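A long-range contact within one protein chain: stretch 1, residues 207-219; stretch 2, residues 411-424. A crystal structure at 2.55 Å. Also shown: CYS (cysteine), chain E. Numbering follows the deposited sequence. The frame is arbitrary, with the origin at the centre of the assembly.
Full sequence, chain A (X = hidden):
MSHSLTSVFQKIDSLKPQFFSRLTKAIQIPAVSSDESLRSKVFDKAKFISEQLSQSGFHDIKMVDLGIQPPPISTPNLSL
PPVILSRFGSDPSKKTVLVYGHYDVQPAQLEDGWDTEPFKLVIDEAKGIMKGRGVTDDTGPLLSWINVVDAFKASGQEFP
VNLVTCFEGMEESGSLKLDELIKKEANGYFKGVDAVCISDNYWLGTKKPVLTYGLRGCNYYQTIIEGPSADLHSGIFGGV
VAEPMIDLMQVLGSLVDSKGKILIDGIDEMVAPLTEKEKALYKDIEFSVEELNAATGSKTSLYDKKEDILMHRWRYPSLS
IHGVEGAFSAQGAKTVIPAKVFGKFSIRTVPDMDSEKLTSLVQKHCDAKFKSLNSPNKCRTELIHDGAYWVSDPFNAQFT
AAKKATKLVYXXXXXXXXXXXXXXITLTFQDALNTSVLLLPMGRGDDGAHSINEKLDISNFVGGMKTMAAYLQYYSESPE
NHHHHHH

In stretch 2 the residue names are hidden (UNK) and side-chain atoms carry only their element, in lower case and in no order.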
# COMPACT_ATOMS: atom_id res chain seq x y z
N LYS A 207 -4.71 -32.87 -12.03
CA LYS A 207 -5.24 -34.16 -12.48
C LYS A 207 -4.51 -35.38 -11.91
O LYS A 207 -5.08 -36.46 -11.86
CB LYS A 207 -5.20 -34.24 -14.00
CG LYS A 207 -5.53 -32.93 -14.71
CD LYS A 207 -4.69 -32.78 -15.99
CE LYS A 207 -5.14 -31.59 -16.80
NZ LYS A 207 -6.61 -31.63 -17.03
N LYS A 208 -3.26 -35.20 -11.50
CA LYS A 208 -2.43 -36.33 -11.14
C LYS A 208 -1.62 -36.06 -9.87
O LYS A 208 -0.88 -35.08 -9.80
CB LYS A 208 -1.48 -36.65 -12.29
CG LYS A 208 -0.76 -37.98 -12.13
CD LYS A 208 0.26 -38.18 -13.24
CE LYS A 208 0.95 -39.54 -13.13
NZ LYS A 208 1.91 -39.71 -14.26
N PRO A 209 -1.75 -36.94 -8.87
CA PRO A 209 -1.04 -36.82 -7.59
C PRO A 209 0.47 -36.89 -7.78
O PRO A 209 0.95 -37.43 -8.77
CB PRO A 209 -1.53 -38.03 -6.79
CG PRO A 209 -2.07 -38.98 -7.81
CD PRO A 209 -2.61 -38.14 -8.92
N VAL A 210 1.21 -36.32 -6.83
CA VAL A 210 2.66 -36.28 -6.92
C VAL A 210 3.27 -36.58 -5.56
O VAL A 210 2.60 -36.51 -4.53
CB VAL A 210 3.20 -34.87 -7.39
CG1 VAL A 210 2.45 -34.38 -8.61
CG2 VAL A 210 3.09 -33.85 -6.29
N LEU A 211 4.54 -36.94 -5.56
CA LEU A 211 5.29 -36.93 -4.33
C LEU A 211 6.46 -35.98 -4.54
O LEU A 211 7.04 -35.91 -5.64
CB LEU A 211 5.75 -38.34 -3.94
CG LEU A 211 4.60 -39.32 -3.71
CD1 LEU A 211 5.15 -40.68 -3.37
CD2 LEU A 211 3.68 -38.84 -2.59
N THR A 212 6.78 -35.21 -3.51
CA THR A 212 7.67 -34.10 -3.69
C THR A 212 8.99 -34.37 -3.01
O THR A 212 9.03 -34.66 -1.83
CB THR A 212 7.03 -32.80 -3.22
OG1 THR A 212 5.90 -32.52 -4.06
CG2 THR A 212 8.01 -31.64 -3.30
N TYR A 213 10.07 -34.27 -3.78
CA TYR A 213 11.40 -34.56 -3.25
C TYR A 213 12.33 -33.34 -3.18
O TYR A 213 13.50 -33.47 -2.79
CB TYR A 213 12.05 -35.71 -4.04
CG TYR A 213 12.37 -35.40 -5.49
CD1 TYR A 213 11.44 -35.63 -6.49
CD2 TYR A 213 13.60 -34.88 -5.86
CE1 TYR A 213 11.72 -35.36 -7.80
CE2 TYR A 213 13.89 -34.60 -7.16
CZ TYR A 213 12.95 -34.84 -8.13
OH TYR A 213 13.25 -34.56 -9.45
N GLY A 214 11.82 -32.16 -3.53
CA GLY A 214 12.63 -30.94 -3.52
C GLY A 214 11.91 -29.61 -3.33
O GLY A 214 10.84 -29.38 -3.90
N LEU A 215 12.50 -28.73 -2.54
CA LEU A 215 11.94 -27.40 -2.32
C LEU A 215 12.95 -26.31 -2.62
O LEU A 215 14.13 -26.45 -2.30
CB LEU A 215 11.51 -27.23 -0.87
CG LEU A 215 10.33 -28.06 -0.37
CD1 LEU A 215 10.48 -28.24 1.11
CD2 LEU A 215 9.05 -27.35 -0.70
N ARG A 216 12.49 -25.21 -3.20
CA ARG A 216 13.34 -24.04 -3.30
C ARG A 216 13.35 -23.34 -1.96
O ARG A 216 12.36 -23.40 -1.23
CB ARG A 216 12.77 -23.05 -4.29
CG ARG A 216 12.93 -23.38 -5.72
CD ARG A 216 11.83 -22.63 -6.40
NE ARG A 216 12.22 -21.92 -7.59
CZ ARG A 216 11.38 -21.15 -8.28
NH1 ARG A 216 10.14 -20.99 -7.86
NH2 ARG A 216 11.80 -20.55 -9.38
N GLY A 217 14.44 -22.67 -1.64
CA GLY A 217 14.47 -21.82 -0.47
C GLY A 217 13.91 -20.44 -0.81
O GLY A 217 13.42 -20.19 -1.92
N CYS A 218 13.97 -19.55 0.16
CA CYS A 218 13.43 -18.21 -0.03
C CYS A 218 14.17 -17.17 0.82
O CYS A 218 14.29 -17.31 2.04
CB CYS A 218 11.91 -18.19 0.26
SG CYS A 218 11.11 -16.61 -0.18
N ASN A 219 14.68 -16.15 0.15
CA ASN A 219 15.29 -15.03 0.85
C ASN A 219 14.46 -13.78 0.62
O ASN A 219 14.26 -13.36 -0.53
CB ASN A 219 16.74 -14.82 0.39
CG ASN A 219 17.70 -15.81 1.04
OD1 ASN A 219 17.31 -16.91 1.43
ND2 ASN A 219 18.97 -15.42 1.16
N UNK A 411 -5.16 -44.88 -8.00
CA UNK A 411 -5.10 -45.81 -9.11
C UNK A 411 -4.03 -45.55 -10.16
O UNK A 411 -4.03 -46.19 -11.21
N UNK A 412 -3.13 -44.60 -9.89
CA UNK A 412 -1.96 -44.38 -10.74
C UNK A 412 -0.77 -44.16 -9.83
O UNK A 412 -0.94 -43.90 -8.65
c UNK A 412 -2.46 -41.91 -10.80
c UNK A 412 -3.11 -43.35 -12.73
c UNK A 412 -2.09 -43.13 -11.64
N UNK A 413 0.43 -44.28 -10.37
CA UNK A 413 1.61 -43.95 -9.59
C UNK A 413 1.85 -42.45 -9.69
O UNK A 413 1.66 -41.85 -10.74
o UNK A 413 2.66 -47.05 -10.72
o UNK A 413 2.65 -46.64 -8.56
c UNK A 413 2.84 -44.76 -10.04
c UNK A 413 2.70 -46.25 -9.76
N UNK A 414 2.25 -41.83 -8.58
CA UNK A 414 2.43 -40.37 -8.57
C UNK A 414 3.64 -39.96 -9.37
O UNK A 414 4.60 -40.71 -9.40
c UNK A 414 3.27 -41.36 -6.57
c UNK A 414 2.70 -40.07 -7.10
c UNK A 414 2.51 -42.43 -7.27
N UNK A 415 3.60 -38.80 -10.01
CA UNK A 415 4.81 -38.21 -10.55
C UNK A 415 5.73 -37.85 -9.40
O UNK A 415 5.27 -37.60 -8.27
c UNK A 415 3.94 -37.29 -12.74
o UNK A 415 3.36 -36.40 -13.40
o UNK A 415 4.09 -38.46 -13.16
c UNK A 415 4.50 -36.96 -11.37
N UNK A 416 7.03 -37.85 -9.66
CA UNK A 416 7.98 -37.37 -8.67
C UNK A 416 8.41 -35.96 -9.01
O UNK A 416 9.00 -35.70 -10.06
c UNK A 416 9.17 -38.31 -8.59
c UNK A 416 8.36 -42.02 -6.62
c UNK A 416 8.88 -39.61 -7.90
c UNK A 416 7.93 -41.82 -7.92
c UNK A 416 8.19 -40.62 -8.55
c UNK A 416 9.30 -39.83 -6.60
c UNK A 416 9.04 -41.02 -5.96
N UNK A 417 8.09 -35.01 -8.14
CA UNK A 417 8.21 -33.61 -8.51
C UNK A 417 8.99 -32.83 -7.48
O UNK A 417 9.15 -33.25 -6.34
o UNK A 417 6.21 -33.01 -7.30
c UNK A 417 6.83 -32.95 -8.59
c UNK A 417 5.95 -33.64 -9.61
N UNK A 418 9.46 -31.67 -7.90
CA UNK A 418 10.02 -30.72 -6.97
C UNK A 418 9.00 -29.62 -6.74
O UNK A 418 7.91 -29.68 -7.30
n UNK A 418 14.45 -30.00 -7.58
n UNK A 418 16.27 -30.38 -8.92
c UNK A 418 11.35 -30.20 -7.49
c UNK A 418 13.61 -30.93 -8.32
c UNK A 418 15.71 -29.75 -7.90
c UNK A 418 12.39 -31.31 -7.53
n UNK A 418 16.41 -28.88 -7.19
N UNK A 419 9.34 -28.66 -5.90
CA UNK A 419 8.42 -27.58 -5.57
C UNK A 419 9.05 -26.22 -5.81
O UNK A 419 10.21 -25.98 -5.45
c UNK A 419 6.58 -28.01 -3.85
c UNK A 419 5.61 -27.00 -4.41
c UNK A 419 8.02 -27.65 -4.09
o UNK A 419 4.60 -27.43 -5.02
o UNK A 419 5.85 -25.78 -4.25
N UNK A 420 8.27 -25.33 -6.41
CA UNK A 420 8.65 -23.93 -6.53
C UNK A 420 8.54 -23.23 -5.19
O UNK A 420 9.30 -22.31 -4.88
N UNK A 421 7.60 -23.69 -4.37
CA UNK A 421 7.39 -23.12 -3.05
C UNK A 421 8.45 -23.55 -2.07
O UNK A 421 9.41 -24.24 -2.44
N UNK A 422 8.27 -23.17 -0.80
CA UNK A 422 9.26 -23.40 0.23
C UNK A 422 8.65 -23.87 1.53
O UNK A 422 7.57 -23.44 1.91
o UNK A 422 10.52 -21.61 -0.71
c UNK A 422 10.02 -22.11 0.50
N UNK A 423 9.35 -24.75 2.22
CA UNK A 423 8.99 -25.10 3.58
C UNK A 423 10.26 -25.05 4.39
O UNK A 423 10.89 -26.06 4.60
c UNK A 423 8.37 -26.48 3.67
c UNK A 423 7.91 -26.74 5.09
c UNK A 423 6.70 -28.04 2.49
c UNK A 423 7.20 -26.61 2.68
N UNK A 424 10.64 -23.86 4.83
CA UNK A 424 11.89 -23.57 5.53
C UNK A 424 12.48 -24.65 6.45
O UNK A 424 13.68 -24.89 6.28
c UNK A 424 9.81 -22.65 4.67
c UNK A 424 10.62 -21.59 5.37
c UNK A 424 11.54 -22.31 6.31
N CYS E . 5.11 -19.04 2.28
CA CYS E . 6.29 -18.30 1.90
C CYS E . 6.77 -18.79 0.53
O CYS E . 6.99 -19.99 0.33
CB CYS E . 7.39 -18.42 2.96
SG CYS E . 8.85 -17.50 2.61
O HOH W 1 3.33 -42.38 -12.99
O HOH W 2 11.02 -34.82 -11.36

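Position 411 has no side-chain atoms and lies beyond the reach of stretch 1. It is the first residue after a helix to leave helical geometry, and its positive phi favours the residue that the bare backbone indicates, G411. Position 412 carries three carbons, one bearing the other two. One branch tip lies 4.2 Å from P209 CG, an apolar contact at the exposed margin; this is V412. At position 413 two carbons end in two oxygens, and CB points away from stretch 1. The atoms fit a short acid, D413, whose backbone contributes more here: its O accepts a hydrogen bond from water 1, which also makes a weak one with K208 NZ.

Three carbons at position 414 close a ring onto the backbone N, which defines P414. Its CG packs 3.8 Å from L211 CG, and its CA makes a CA-H...O contact of 3.3 Å with P209 O.

Position 415 again has two carbons, the second with two oxygens. One oxygen lies 2.7 Å from K208 NZ, where the extended lysine side chain delivers its charge. The atoms give a carboxylate one carbon beyond CB, hence D415, and the pair is a salt bridge through OD1. The strand begins here, with D415 N donating to P209 O (3.2 Å) and L211 N to D415 O (2.9 Å).

Position 416 shows one carbon followed by a six-carbon ring with no heteroatom, F416. Its CB is 4.0 Å from Y213 CE1, while water 2 links F416 O to Y213 OH. At 417 a single carbon bears one oxygen and one carbon. The oxygen approaches T212 OG1 at 3.3 Å and V210 CG2 at 3.4 Å; the branching indicates T417. T212 OG1 donates a weak hydrogen bond to T417 OG1.

The longest chain is at 418: three carbons, a nitrogen, then a carbon carrying two further nitrogens. This guanidinium identifies R418. Its CG sits over one face of the Y213 ring, 3.9 Å from the centroid, in a CH-pi contact. An ideal CB on G214 would fall 2.9 Å from R418 CG, so the glycine leaves room for this chain. Position 419 has three carbons, the third with two oxygens, the longer acid E419. Its CB packs 3.6 Å from L215 CD2, but its end leads away and OE1 accepts from the backbone N of position 421 at 2.7 Å.

Positions 420 and 421 lack side-chain atoms and are G420 and G421; G420 O lies 3.0 Å from R216 CD. At 422 one carbon carries one oxygen, 2.6 Å from R216 O: S422, with OG as donor. Position 423 has four carbons forked at the first, one arm two carbons long, I423, whose CB meets L215 CD1 at 3.8 Å. Three carbons close onto N at 424, giving P424, which makes no close contact.

The contact is a parallel strand pairing. T417 N to L211 O and Y213 N to T417 O, both 2.9 Å, fix its centre; the salt bridge and the S422 hydrogen bond secure the flanking segments.

Stretch 2 (411-424) GVDPDFTREGGSIP
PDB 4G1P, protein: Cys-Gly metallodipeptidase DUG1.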